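Local coordinates for hypoxic response protein 1 (Mycobacterium tuberculosis, PDB 1Y5H), which is of unknown function but forms a homodimer built on paired CBS domains, probably binds zinc and, unlike some relatives, does not seem to bind AMP, at residues T8-D12 against V87-I93; D12-A16 against D124-H128; L51-L55 against L79-Y85; I84-D88 against V99-V105. All coordinates share one frame; numbering follows the deposited sequence.

In the fold
Interactions 1, 2 and 3 join residues of the first CBS range to the second, while interaction 4 lies within the second. Interactions 1 and 2, centres about 9 Å apart, start from the same N-terminal residues, share Asp-12 and helix 10-13, and bring the start of the chain back to the mixed sheet containing strands 107-112 and 115-121. Interactions 3 and 4 fall between the ends that interaction 2 brings together. Interaction 3, its centre about 22 Å from that of interaction 2, closes residues 79-85 on strand 51-56 of the three-stranded sheet. Interaction 4, centred about 11 Å from interaction 3, shares Tyr-85 with it and Val-87 with interaction 1. Residues 79-93 thus run from one sheet to the other.

Interaction 1: T8-D12 against V87-I93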
loop_
_atom_site.group_PDB
_atom_site.type_symbol
_atom_site.label_atom_id
_atom_site.label_comp_id
_atom_site.label_asym_id
_atom_site.label_seq_id
_atom_site.Cartn_x
_atom_site.Cartn_y
_atom_site.Cartn_z
ATOM N N THR A 8 8.154 30.005 1.832
ATOM C CA THR A 8 8.143 28.718 2.587
ATOM C C THR A 8 9.053 27.690 1.920
ATOM O O THR A 8 9.034 27.530 0.701
ATOM C CB THR A 8 6.717 28.135 2.669
ATOM O OG1 THR A 8 5.849 29.081 3.306
ATOM C CG2 THR A 8 6.717 26.834 3.468
ATOM N N THR A 9 9.846 26.992 2.726
ATOM C CA THR A 9 10.758 25.982 2.208
ATOM C C THR A 9 10.433 24.623 2.809
ATOM O O THR A 9 9.652 24.522 3.757
ATOM C CB THR A 9 12.217 26.314 2.551
ATOM O OG1 THR A 9 12.399 26.240 3.971
ATOM C CG2 THR A 9 12.576 27.712 2.068
ATOM N N ALA A 10 11.035 23.580 2.251
ATOM C CA ALA A 10 10.815 22.230 2.747
ATOM C C ALA A 10 11.193 22.143 4.226
ATOM O O ALA A 10 10.492 21.514 5.011
ATOM C CB ALA A 10 11.636 21.238 1.934
ATOM N N ARG A 11 12.295 22.786 4.598
ATOM C CA ARG A 11 12.764 22.772 5.981
ATOM C C ARG A 11 11.716 23.346 6.935
ATOM O O ARG A 11 11.609 22.925 8.088
ATOM C CB ARG A 11 14.067 23.572 6.104
ATOM C CG ARG A 11 14.672 23.565 7.504
ATOM C CD ARG A 11 15.876 24.494 7.608
ATOM N NE ARG A 11 16.995 24.080 6.766
ATOM C CZ ARG A 11 17.748 23.006 6.985
ATOM N NH1 ARG A 11 17.508 22.223 8.031
ATOM N NH2 ARG A 11 18.747 22.719 6.163
ATOM N N ASP A 12 10.939 24.300 6.436
ATOM C CA ASP A 12 9.901 24.958 7.222
ATOM C C ASP A 12 8.690 24.091 7.557
ATOM O O ASP A 12 8.066 24.274 8.604
ATOM C CB ASP A 12 9.410 26.207 6.485
ATOM C CG ASP A 12 10.445 27.308 6.440
ATOM O OD1 ASP A 12 10.331 28.184 5.557
ATOM O OD2 ASP A 12 11.359 27.308 7.291
ATOM N N VAL A 87 14.048 16.333 -2.241
ATOM C CA VAL A 87 14.102 17.765 -2.464
ATOM C C VAL A 87 15.114 18.339 -1.490
ATOM O O VAL A 87 15.364 17.772 -0.420
ATOM C CB VAL A 87 12.736 18.463 -2.237
ATOM C CG1 VAL A 87 11.727 17.966 -3.253
ATOM C CG2 VAL A 87 12.241 18.225 -0.814
ATOM N N ASP A 88 15.707 19.460 -1.878
ATOM C CA ASP A 88 16.679 20.145 -1.045
ATOM C C ASP A 88 15.910 20.855 0.065
ATOM O O ASP A 88 14.733 21.182 -0.098
ATOM C CB ASP A 88 17.452 21.162 -1.884
ATOM C CG ASP A 88 18.359 22.038 -1.049
ATOM O OD1 ASP A 88 19.275 21.497 -0.394
ATOM O OD2 ASP A 88 18.153 23.270 -1.046
ATOM N N ALA A 89 16.573 21.090 1.191
ATOM C CA ALA A 89 15.935 21.747 2.325
ATOM C C ALA A 89 15.376 23.127 1.970
ATOM O O ALA A 89 14.454 23.615 2.623
ATOM C CB ALA A 89 16.920 21.863 3.475
ATOM N N ASN A 90 15.926 23.745 0.931
ATOM C CA ASN A 90 15.476 25.073 0.507
ATOM C C ASN A 90 14.450 25.037 -0.622
ATOM O O ASN A 90 14.073 26.081 -1.153
ATOM C CB ASN A 90 16.679 25.914 0.065
ATOM C CG ASN A 90 17.514 26.399 1.230
ATOM O OD1 ASN A 90 18.657 26.823 1.056
ATOM N ND2 ASN A 90 16.944 26.353 2.429
ATOM N N ALA A 91 13.995 23.841 -0.981
ATOM C CA ALA A 91 13.021 23.691 -2.057
ATOM C C ALA A 91 11.685 24.357 -1.743
ATOM O O ALA A 91 11.236 24.380 -0.595
ATOM C CB ALA A 91 12.802 22.206 -2.362
ATOM N N SER A 92 11.047 24.896 -2.777
ATOM C CA SER A 92 9.758 25.555 -2.615
ATOM C C SER A 92 8.625 24.535 -2.657
ATOM O O SER A 92 8.827 23.373 -3.019
ATOM C CB SER A 92 9.536 26.564 -3.740
ATOM O OG SER A 92 9.332 25.886 -4.968
ATOM N N ILE A 93 7.427 24.983 -2.296
ATOM C CA ILE A 93 6.252 24.127 -2.320
ATOM C C ILE A 93 6.017 23.632 -3.746
ATOM O O ILE A 93 5.678 22.470 -3.958
ATOM C CB ILE A 93 5.000 24.893 -1.829
ATOM C CG1 ILE A 93 5.106 25.133 -0.322
ATOM C CG2 ILE A 93 3.737 24.119 -2.163
ATOM C CD1 ILE A 93 3.984 25.982 0.251
HETATM O O HOH W 1 7.241 27.744 -1.216
#
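The N-terminus of helix 10-13 is capped by the type I turn from Asp-88 to Ala-91, whose carbonyls meet the amides of Ala-10 and Arg-11. Ala-10 N donates to Ala-91 O at 3.0 Å, bent to 131° at the hydrogen, while Arg-11 N reaches a lone pair of Ala-89 O, also at 3.0 Å, more nearly straight at 154°. Thr-9 CA brings its hydrogen to the same Ala-91 O, 3.3 Å away. The turn is itself braced by an Asx turn, Asp-88 OD2 accepting from Asn-90 N at 3.0 Å from above the carboxylate plane. With CG anti to its backbone N (chi1 -177°) and a bend at chi3, Arg-11 lays one guanidinium face over Ala-89 CB, which lies 3.4 Å from Arg-11 NH2; that nitrogen also makes a weak bond to Ser-112 OG. One water links Thr-8 O to Ile-93 N. The Ala-10 methyl packs against Val-87 CG2, beside Val-110 of strand 107-112. Thr-9 N donates to Asp-12 OD1 at 3.1 Å, and Asp-12 N returns a weak bond to Thr-9 OG1; together they make the capping box that opens the helix, with Thr-9 as N-cap.

Interaction 2: D12-A16 against D124-H128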
loop_
_atom_site.group_PDB
_atom_site.type_symbol
_atom_site.label_atom_id
_atom_site.label_comp_id
_atom_site.label_asym_id
_atom_site.label_seq_id
_atom_site.Cartn_x
_atom_site.Cartn_y
_atom_site.Cartn_z
ATOM N N ASP A 12 10.939 24.300 6.436
ATOM C CA ASP A 12 9.901 24.958 7.222
ATOM C C ASP A 12 8.690 24.091 7.557
ATOM O O ASP A 12 8.066 24.274 8.604
ATOM C CB ASP A 12 9.410 26.207 6.485
ATOM C CG ASP A 12 10.445 27.308 6.440
ATOM O OD1 ASP A 12 10.331 28.184 5.557
ATOM O OD2 ASP A 12 11.359 27.308 7.291
ATOM N N ILE A 13 8.351 23.150 6.681
ATOM C CA ILE A 13 7.178 22.312 6.912
ATOM C C ILE A 13 7.457 20.820 7.093
ATOM O O ILE A 13 6.538 20.045 7.349
ATOM C CB ILE A 13 6.168 22.467 5.755
ATOM C CG1 ILE A 13 6.779 21.942 4.451
ATOM C CG2 ILE A 13 5.789 23.937 5.586
ATOM C CD1 ILE A 13 5.841 22.025 3.264
HETATM N N MSE A 14 8.711 20.417 6.971
HETATM C CA MSE A 14 9.059 19.005 7.096
HETATM C C MSE A 14 8.993 18.467 8.518
HETATM O O MSE A 14 9.051 19.219 9.493
HETATM C CB MSE A 14 10.470 18.763 6.569
HETATM C CG MSE A 14 11.552 19.377 7.438
HETATM SE SE MSE A 14 13.318 19.042 6.792
HETATM C CE MSE A 14 14.326 19.640 8.333
ATOM N N ASN A 15 8.878 17.146 8.611
ATOM C CA ASN A 15 8.870 16.451 9.889
ATOM C C ASN A 15 10.345 16.151 10.083
ATOM O O ASN A 15 10.904 15.255 9.444
ATOM C CB ASN A 15 8.072 15.154 9.790
ATOM C CG ASN A 15 6.607 15.400 9.476
ATOM O OD1 ASN A 15 5.869 15.948 10.295
ATOM N ND2 ASN A 15 6.182 15.001 8.283
ATOM N N ALA A 16 10.986 16.925 10.944
ATOM C CA ALA A 16 12.407 16.769 11.186
ATOM C C ALA A 16 12.724 15.719 12.242
ATOM O O ALA A 16 11.895 15.407 13.093
ATOM C CB ALA A 16 12.997 18.109 11.593
ATOM N N ASP A 124 1.323 17.870 4.859
ATOM C CA ASP A 124 2.094 18.948 5.466
ATOM C C ASP A 124 1.962 20.205 4.609
ATOM O O ASP A 124 1.829 21.312 5.126
ATOM C CB ASP A 124 3.578 18.572 5.577
ATOM C CG ASP A 124 3.840 17.504 6.621
ATOM O OD1 ASP A 124 3.195 17.546 7.687
ATOM O OD2 ASP A 124 4.707 16.633 6.380
ATOM N N ILE A 125 2.006 20.027 3.292
ATOM C CA ILE A 125 1.886 21.154 2.373
ATOM C C ILE A 125 0.511 21.804 2.500
ATOM O O ILE A 125 0.398 23.030 2.554
ATOM C CB ILE A 125 2.120 20.705 0.908
ATOM C CG1 ILE A 125 3.566 20.224 0.744
ATOM C CG2 ILE A 125 1.844 21.858 -0.045
ATOM C CD1 ILE A 125 3.889 19.674 -0.632
ATOM N N ALA A 126 -0.531 20.981 2.557
ATOM C CA ALA A 126 -1.895 21.487 2.680
ATOM C C ALA A 126 -2.099 22.283 3.967
ATOM O O ALA A 126 -2.802 23.296 3.979
ATOM C CB ALA A 126 -2.884 20.330 2.623
ATOM N N ARG A 127 -1.474 21.825 5.047
ATOM C CA ARG A 127 -1.595 22.480 6.344
ATOM C C ARG A 127 -0.900 23.833 6.425
ATOM O O ARG A 127 -1.349 24.720 7.149
ATOM C CB ARG A 127 -1.018 21.585 7.444
ATOM C CG ARG A 127 -1.705 20.243 7.615
ATOM C CD ARG A 127 -0.807 19.295 8.399
ATOM N NE ARG A 127 -1.389 17.963 8.525
ATOM C CZ ARG A 127 -0.676 16.844 8.607
ATOM N NH1 ARG A 127 0.648 16.893 8.572
ATOM N NH2 ARG A 127 -1.289 15.672 8.721
ATOM N N HIS A 128 0.187 24.003 5.679
ATOM C CA HIS A 128 0.939 25.248 5.750
ATOM C C HIS A 128 1.019 26.096 4.483
ATOM O O HIS A 128 2.066 26.677 4.193
ATOM C CB HIS A 128 2.351 24.942 6.247
ATOM C CG HIS A 128 2.382 24.031 7.434
ATOM N ND1 HIS A 128 1.827 24.370 8.649
ATOM C CD2 HIS A 128 2.887 22.784 7.587
ATOM C CE1 HIS A 128 1.988 23.372 9.499
ATOM N NE2 HIS A 128 2.629 22.397 8.879
HETATM O O HOH W 2 3.331 15.683 9.524
#
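Asp-124 faces Asn-15 and the backbone of Ile-13 from the last helix of the chain. Its CB sits 3.8 Å from Ile-13 O, and its carboxylate turns toward the Asn-15 amide, the two planes 58° apart, with Asp-124 OD2 2.9 Å from Asn-15 ND2. A water bridges the two, donating to Asp-124 OD1 at 2.6 Å and to Asn-15 OD1 at 2.7 Å. The carboxylate is well occupied, for OD2 also accepts from Thr-121 N.

Next comes Ile-125. Its CG1 lies 3.8 Å from Ile-13 CD1, and the two branched chains cross obliquely; Ile-125 also packs against Ile-93, Leu-97 and Met-100 of helix 93-103. Here a segment from the very start of the chain is built into a sheet near its end, since strand 15-16 runs antiparallel to strand 115-121, which leads directly into helix 122-127. Ile-13 accordingly fills the angle between that helix, Val-120 of the strand and Met-96 of helix 93-103.

Close to one turn after Asp-124, Arg-127 forms a salt bridge back to it, NH1 of the arginine 2.8 Å from Asp-124 OD1, and its CB covers one face of the His-128 ring.

His-128, the first residue to leave the helical conformation, and Ile-13 run alongside one another, head to tail. Ile-13 carries CG2 beside its own backbone N and CG1 between N and the carbonyl carbon (chi1 65°), which turns CG2 to His-128 CB at 3.6 Å and, obliquely to the ring, to His-128 CD2 at 3.7 Å. His-128 probably serves as a zinc ligand.

Interaction 3: L51-L55 against L79-Y85; sequences LHGML and LARDSIY
Gly-53, with no side chain, forms a shallow hollow in strand 51-56, and two carbonyls of the 79-85 segment press into it. Ala-80 O lies 3.4 Å from Gly-53 CA, nearly in line with a CA hydrogen (166°), and Ser-83 O comes to 3.3 Å from the same carbon. Ser-83 O also accepts from Met-54 N at 3.1 Å. The hollow falls at a classic beta bulge, where His-52 and Gly-53 both face Ile-44. The selenomethionine Met-54, folded at chi2 and chi3, lies across Tyr-85 at about a right angle, its CG 3.7 Å from Tyr-85 CZ and oblique to the ring. Leu-55 CD1 fits against Leu-79 CB at 3.6 Å, while the Ala-80 methyl is a small bump against Met-54 O. At the outer margin His-52 and Arg-81 lie edge to edge, their planes turned 58° apart, with His-52 CD2 3.9 Å from Arg-81 NE; the arginine's salt bridge is to Glu-23. Beyond, Leu-55 reaches Ala-30 and Met-34 of helix 27-37, Ala-80 meets Ile-44 of strand 41-45, and Leu-51 and Met-54 touch Pro-109 of strand 107-112, so the contact sits where helix 76-80 closes on one sheet beside the other.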
loop_
_atom_site.group_PDB
_atom_site.type_symbol
_atom_site.label_atom_id
_atom_site.label_comp_id
_atom_site.label_asym_id
_atom_site.label_seq_id
_atom_site.Cartn_x
_atom_site.Cartn_y
_atom_site.Cartn_z
ATOM N N LEU A 51 21.039 9.278 1.952
ATOM C CA LEU A 51 19.846 8.712 1.323
ATOM C C LEU A 51 20.083 7.811 0.114
ATOM O O LEU A 51 20.715 8.214 -0.862
ATOM C CB LEU A 51 18.894 9.836 0.909
ATOM C CG LEU A 51 17.584 9.374 0.265
ATOM C CD1 LEU A 51 16.711 8.707 1.313
ATOM C CD2 LEU A 51 16.862 10.570 -0.332
ATOM N N HIS A 52 19.546 6.595 0.175
ATOM C CA HIS A 52 19.674 5.630 -0.916
ATOM C C HIS A 52 18.375 5.491 -1.699
ATOM O O HIS A 52 18.382 5.122 -2.873
ATOM C CB HIS A 52 20.086 4.264 -0.364
ATOM C CG HIS A 52 21.563 4.107 -0.195
ATOM N ND1 HIS A 52 22.362 5.100 0.327
ATOM C CD2 HIS A 52 22.385 3.064 -0.464
ATOM C CE1 HIS A 52 23.613 4.677 0.372
ATOM N NE2 HIS A 52 23.654 3.446 -0.102
ATOM N N GLY A 53 17.259 5.785 -1.041
ATOM C CA GLY A 53 15.967 5.699 -1.701
ATOM C C GLY A 53 14.830 5.584 -0.708
ATOM O O GLY A 53 15.040 5.723 0.495
HETATM N N MSE A 54 13.621 5.369 -1.219
HETATM C CA MSE A 54 12.431 5.205 -0.391
HETATM C C MSE A 54 11.911 3.789 -0.599
HETATM O O MSE A 54 11.955 3.257 -1.714
HETATM C CB MSE A 54 11.331 6.193 -0.796
HETATM C CG MSE A 54 11.599 7.661 -0.479
HETATM SE SE MSE A 54 11.571 8.091 1.404
HETATM C CE MSE A 54 9.709 7.820 1.787
ATOM N N LEU A 55 11.430 3.183 0.478
ATOM C CA LEU A 55 10.873 1.837 0.426
ATOM C C LEU A 55 9.417 1.943 0.856
ATOM O O LEU A 55 9.125 2.499 1.911
ATOM C CB LEU A 55 11.612 0.909 1.396
ATOM C CG LEU A 55 11.090 -0.535 1.429
ATOM C CD1 LEU A 55 11.480 -1.249 0.142
ATOM C CD2 LEU A 55 11.658 -1.266 2.643
ATOM N N LEU A 79 15.648 -2.962 -2.592
ATOM C CA LEU A 79 14.415 -2.500 -3.215
ATOM C C LEU A 79 14.325 -0.975 -3.289
ATOM O O LEU A 79 13.777 -0.423 -4.244
ATOM C CB LEU A 79 13.198 -3.038 -2.451
ATOM C CG LEU A 79 12.837 -4.517 -2.638
ATOM C CD1 LEU A 79 13.977 -5.406 -2.183
ATOM C CD2 LEU A 79 11.567 -4.826 -1.862
ATOM N N ALA A 80 14.874 -0.291 -2.290
ATOM C CA ALA A 80 14.806 1.167 -2.254
ATOM C C ALA A 80 15.660 1.881 -3.300
ATOM O O ALA A 80 15.341 3.006 -3.697
ATOM C CB ALA A 80 15.171 1.666 -0.859
ATOM N N ARG A 81 16.737 1.241 -3.750
ATOM C CA ARG A 81 17.608 1.860 -4.748
ATOM C C ARG A 81 16.926 2.081 -6.094
ATOM O O ARG A 81 17.506 2.702 -6.977
ATOM C CB ARG A 81 18.882 1.032 -4.945
ATOM C CG ARG A 81 19.868 1.152 -3.797
ATOM C CD ARG A 81 20.897 0.030 -3.841
ATOM N NE ARG A 81 21.495 -0.177 -2.530
ATOM C CZ ARG A 81 21.754 -1.369 -2.007
ATOM N NH1 ARG A 81 21.468 -2.474 -2.684
ATOM N NH2 ARG A 81 22.293 -1.456 -0.802
ATOM N N ASP A 82 15.705 1.569 -6.247
ATOM C CA ASP A 82 14.950 1.752 -7.487
ATOM C C ASP A 82 14.168 3.059 -7.426
ATOM O O ASP A 82 13.705 3.564 -8.454
ATOM C CB ASP A 82 13.920 0.636 -7.698
ATOM C CG ASP A 82 14.536 -0.739 -7.808
ATOM O OD1 ASP A 82 15.721 -0.848 -8.184
ATOM O OD2 ASP A 82 13.812 -1.719 -7.532
ATOM N N SER A 83 14.018 3.603 -6.221
ATOM C CA SER A 83 13.231 4.815 -6.037
ATOM C C SER A 83 13.966 5.964 -5.357
ATOM O O SER A 83 13.778 6.203 -4.163
ATOM C CB SER A 83 11.978 4.479 -5.221
ATOM O OG SER A 83 11.299 3.358 -5.762
ATOM N N ILE A 84 14.787 6.690 -6.107
ATOM C CA ILE A 84 15.492 7.806 -5.504
ATOM C C ILE A 84 14.981 9.167 -5.967
ATOM O O ILE A 84 15.185 9.594 -7.105
ATOM C CB ILE A 84 17.022 7.725 -5.732
ATOM C CG1 ILE A 84 17.711 8.855 -4.955
ATOM C CG2 ILE A 84 17.341 7.798 -7.214
ATOM C CD1 ILE A 84 19.226 8.771 -4.931
ATOM N N TYR A 85 14.283 9.830 -5.061
ATOM C CA TYR A 85 13.755 11.156 -5.314
ATOM C C TYR A 85 13.852 11.883 -3.991
ATOM O O TYR A 85 13.826 11.257 -2.931
ATOM C CB TYR A 85 12.303 11.089 -5.814
ATOM C CG TYR A 85 11.395 10.161 -5.033
ATOM C CD1 TYR A 85 10.730 10.598 -3.887
ATOM C CD2 TYR A 85 11.207 8.838 -5.437
ATOM C CE1 TYR A 85 9.905 9.740 -3.166
ATOM C CE2 TYR A 85 10.386 7.975 -4.722
ATOM C CZ TYR A 85 9.739 8.430 -3.588
ATOM O OH TYR A 85 8.943 7.568 -2.872
HETATM O O HOH W 3 9.656 3.177 -3.340
#

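Interaction 4: I84-D88 against V99-V105; sequences IYYVD and VMEEHQV
Aromatic contact comes first: Tyr-85 and His-103 form an offset stack, centroids 4.7 Å apart and planes inclined by 29°. The displacement brings the tyrosine's CB, more than its ring, over the imidazole. Tyr-85 CB makes a CH-pi contact 3.6 Å from the centroid of the His-103 ring and only 18° off its normal; in return His-103 CB stands over one face of the phenol, toward the rim. The tyrosine's CG lies between its backbone N and carbonyl carbon (chi1 46°), and this swings the ring along the helix end to Val-105. His-103 is likewise probably a ligand for a zinc ion.

Van der Waals contacts flank the stack. The Val-105 CG1 methyl touches the hydroxyl oxygen, Tyr-85 OH, at 3.4 Å, while CG2 makes an apolar pair with Tyr-85 CE1 at 3.8 Å, oblique to the ring. Val-99 divides its two branches: CG1 goes to Tyr-85 CB at 4.1 Å, and CG2 to Val-87 CG1 at 3.6 Å.

Polar bonds act within the helical segment and fix its end. Gln-104, with positive phi, is the C-prime residue of a Schellman motif in which Val-105 N bonds to Met-100 O at 3.1 Å, with the weak bond of Gln-104 N to Glu-101 O. Its side chain turns back too: Gln-104 NE2 meets a lone pair of Glu-101 O at 3.1 Å.

Strand 87-88, helix 93-103 and strand 107-112, where Val-108 also meets Val-99, make up a beta-alpha-beta unit, the crossover characteristic of the CBS fold.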
loop_
_atom_site.group_PDB
_atom_site.type_symbol
_atom_site.label_atom_id
_atom_site.label_comp_id
_atom_site.label_asym_id
_atom_site.label_seq_id
_atom_site.Cartn_x
_atom_site.Cartn_y
_atom_site.Cartn_z
ATOM N N ILE A 84 14.787 6.690 -6.107
ATOM C CA ILE A 84 15.492 7.806 -5.504
ATOM C C ILE A 84 14.981 9.167 -5.967
ATOM O O ILE A 84 15.185 9.594 -7.105
ATOM C CB ILE A 84 17.022 7.725 -5.732
ATOM C CG1 ILE A 84 17.711 8.855 -4.955
ATOM C CG2 ILE A 84 17.341 7.798 -7.214
ATOM C CD1 ILE A 84 19.226 8.771 -4.931
ATOM N N TYR A 85 14.283 9.830 -5.061
ATOM C CA TYR A 85 13.755 11.156 -5.314
ATOM C C TYR A 85 13.852 11.883 -3.991
ATOM O O TYR A 85 13.826 11.257 -2.931
ATOM C CB TYR A 85 12.303 11.089 -5.814
ATOM C CG TYR A 85 11.395 10.161 -5.033
ATOM C CD1 TYR A 85 10.730 10.598 -3.887
ATOM C CD2 TYR A 85 11.207 8.838 -5.437
ATOM C CE1 TYR A 85 9.905 9.740 -3.166
ATOM C CE2 TYR A 85 10.386 7.975 -4.722
ATOM C CZ TYR A 85 9.739 8.430 -3.588
ATOM O OH TYR A 85 8.943 7.568 -2.872
ATOM N N TYR A 86 13.986 13.200 -4.055
ATOM C CA TYR A 86 14.104 14.010 -2.854
ATOM C C TYR A 86 14.097 15.470 -3.247
ATOM O O TYR A 86 14.119 15.798 -4.428
ATOM C CB TYR A 86 15.417 13.701 -2.122
ATOM C CG TYR A 86 16.685 13.912 -2.939
ATOM C CD1 TYR A 86 17.214 15.195 -3.154
ATOM C CD2 TYR A 86 17.367 12.826 -3.476
ATOM C CE1 TYR A 86 18.400 15.372 -3.886
ATOM C CE2 TYR A 86 18.542 12.992 -4.204
ATOM C CZ TYR A 86 19.053 14.262 -4.403
ATOM O OH TYR A 86 20.228 14.396 -5.107
ATOM N N VAL A 87 14.048 16.333 -2.241
ATOM C CA VAL A 87 14.102 17.765 -2.464
ATOM C C VAL A 87 15.114 18.339 -1.490
ATOM O O VAL A 87 15.364 17.772 -0.420
ATOM C CB VAL A 87 12.736 18.463 -2.237
ATOM C CG1 VAL A 87 11.727 17.966 -3.253
ATOM C CG2 VAL A 87 12.241 18.225 -0.814
ATOM N N ASP A 88 15.707 19.460 -1.878
ATOM C CA ASP A 88 16.679 20.145 -1.045
ATOM C C ASP A 88 15.910 20.855 0.065
ATOM O O ASP A 88 14.733 21.182 -0.098
ATOM C CB ASP A 88 17.452 21.162 -1.884
ATOM C CG ASP A 88 18.359 22.038 -1.049
ATOM O OD1 ASP A 88 19.275 21.497 -0.394
ATOM O OD2 ASP A 88 18.153 23.270 -1.046
ATOM N N VAL A 99 7.948 17.043 -7.571
ATOM C CA VAL A 99 8.507 15.728 -7.282
ATOM C C VAL A 99 7.403 14.718 -6.996
ATOM O O VAL A 99 7.408 13.604 -7.529
ATOM C CB VAL A 99 9.467 15.789 -6.078
ATOM C CG1 VAL A 99 9.911 14.387 -5.687
ATOM C CG2 VAL A 99 10.674 16.648 -6.431
HETATM N N MSE A 100 6.450 15.110 -6.157
HETATM C CA MSE A 100 5.341 14.235 -5.811
HETATM C C MSE A 100 4.544 13.828 -7.043
HETATM O O MSE A 100 4.123 12.681 -7.160
HETATM C CB MSE A 100 4.417 14.920 -4.804
HETATM C CG MSE A 100 4.977 14.950 -3.392
HETATM SE SE MSE A 100 3.841 15.927 -2.175
HETATM C CE MSE A 100 5.094 16.119 -0.711
ATOM N N GLU A 101 4.344 14.772 -7.956
ATOM C CA GLU A 101 3.589 14.501 -9.175
ATOM C C GLU A 101 4.311 13.511 -10.080
ATOM O O GLU A 101 3.740 12.505 -10.498
ATOM C CB GLU A 101 3.333 15.803 -9.935
ATOM N N GLU A 102 5.570 13.805 -10.377
ATOM C CA GLU A 102 6.373 12.962 -11.250
ATOM C C GLU A 102 6.502 11.521 -10.768
ATOM O O GLU A 102 6.357 10.582 -11.553
ATOM C CB GLU A 102 7.754 13.576 -11.429
ATOM N N HIS A 103 6.764 11.346 -9.476
ATOM C CA HIS A 103 6.937 10.013 -8.905
ATOM C C HIS A 103 5.661 9.387 -8.344
ATOM O O HIS A 103 5.671 8.236 -7.906
ATOM C CB HIS A 103 8.018 10.070 -7.823
ATOM C CG HIS A 103 9.369 10.435 -8.349
ATOM N ND1 HIS A 103 10.215 9.513 -8.932
ATOM C CD2 HIS A 103 10.004 11.627 -8.429
ATOM C CE1 HIS A 103 11.310 10.122 -9.347
ATOM N NE2 HIS A 103 11.207 11.408 -9.054
ATOM N N GLN A 104 4.566 10.141 -8.362
ATOM C CA GLN A 104 3.283 9.651 -7.863
ATOM C C GLN A 104 3.343 9.191 -6.408
ATOM O O GLN A 104 2.891 8.091 -6.076
ATOM C CB GLN A 104 2.783 8.503 -8.745
ATOM C CG GLN A 104 2.297 8.946 -10.113
ATOM C CD GLN A 104 0.999 9.731 -10.038
ATOM O OE1 GLN A 104 -0.059 9.177 -9.730
ATOM N NE2 GLN A 104 1.075 11.030 -10.312
ATOM N N VAL A 105 3.887 10.044 -5.543
ATOM C CA VAL A 105 4.006 9.727 -4.123
ATOM C C VAL A 105 3.424 10.821 -3.234
ATOM O O VAL A 105 3.255 11.963 -3.663
ATOM C CB VAL A 105 5.481 9.500 -3.726
ATOM C CG1 VAL A 105 5.982 8.198 -4.335
ATOM C CG2 VAL A 105 6.335 10.665 -4.200
#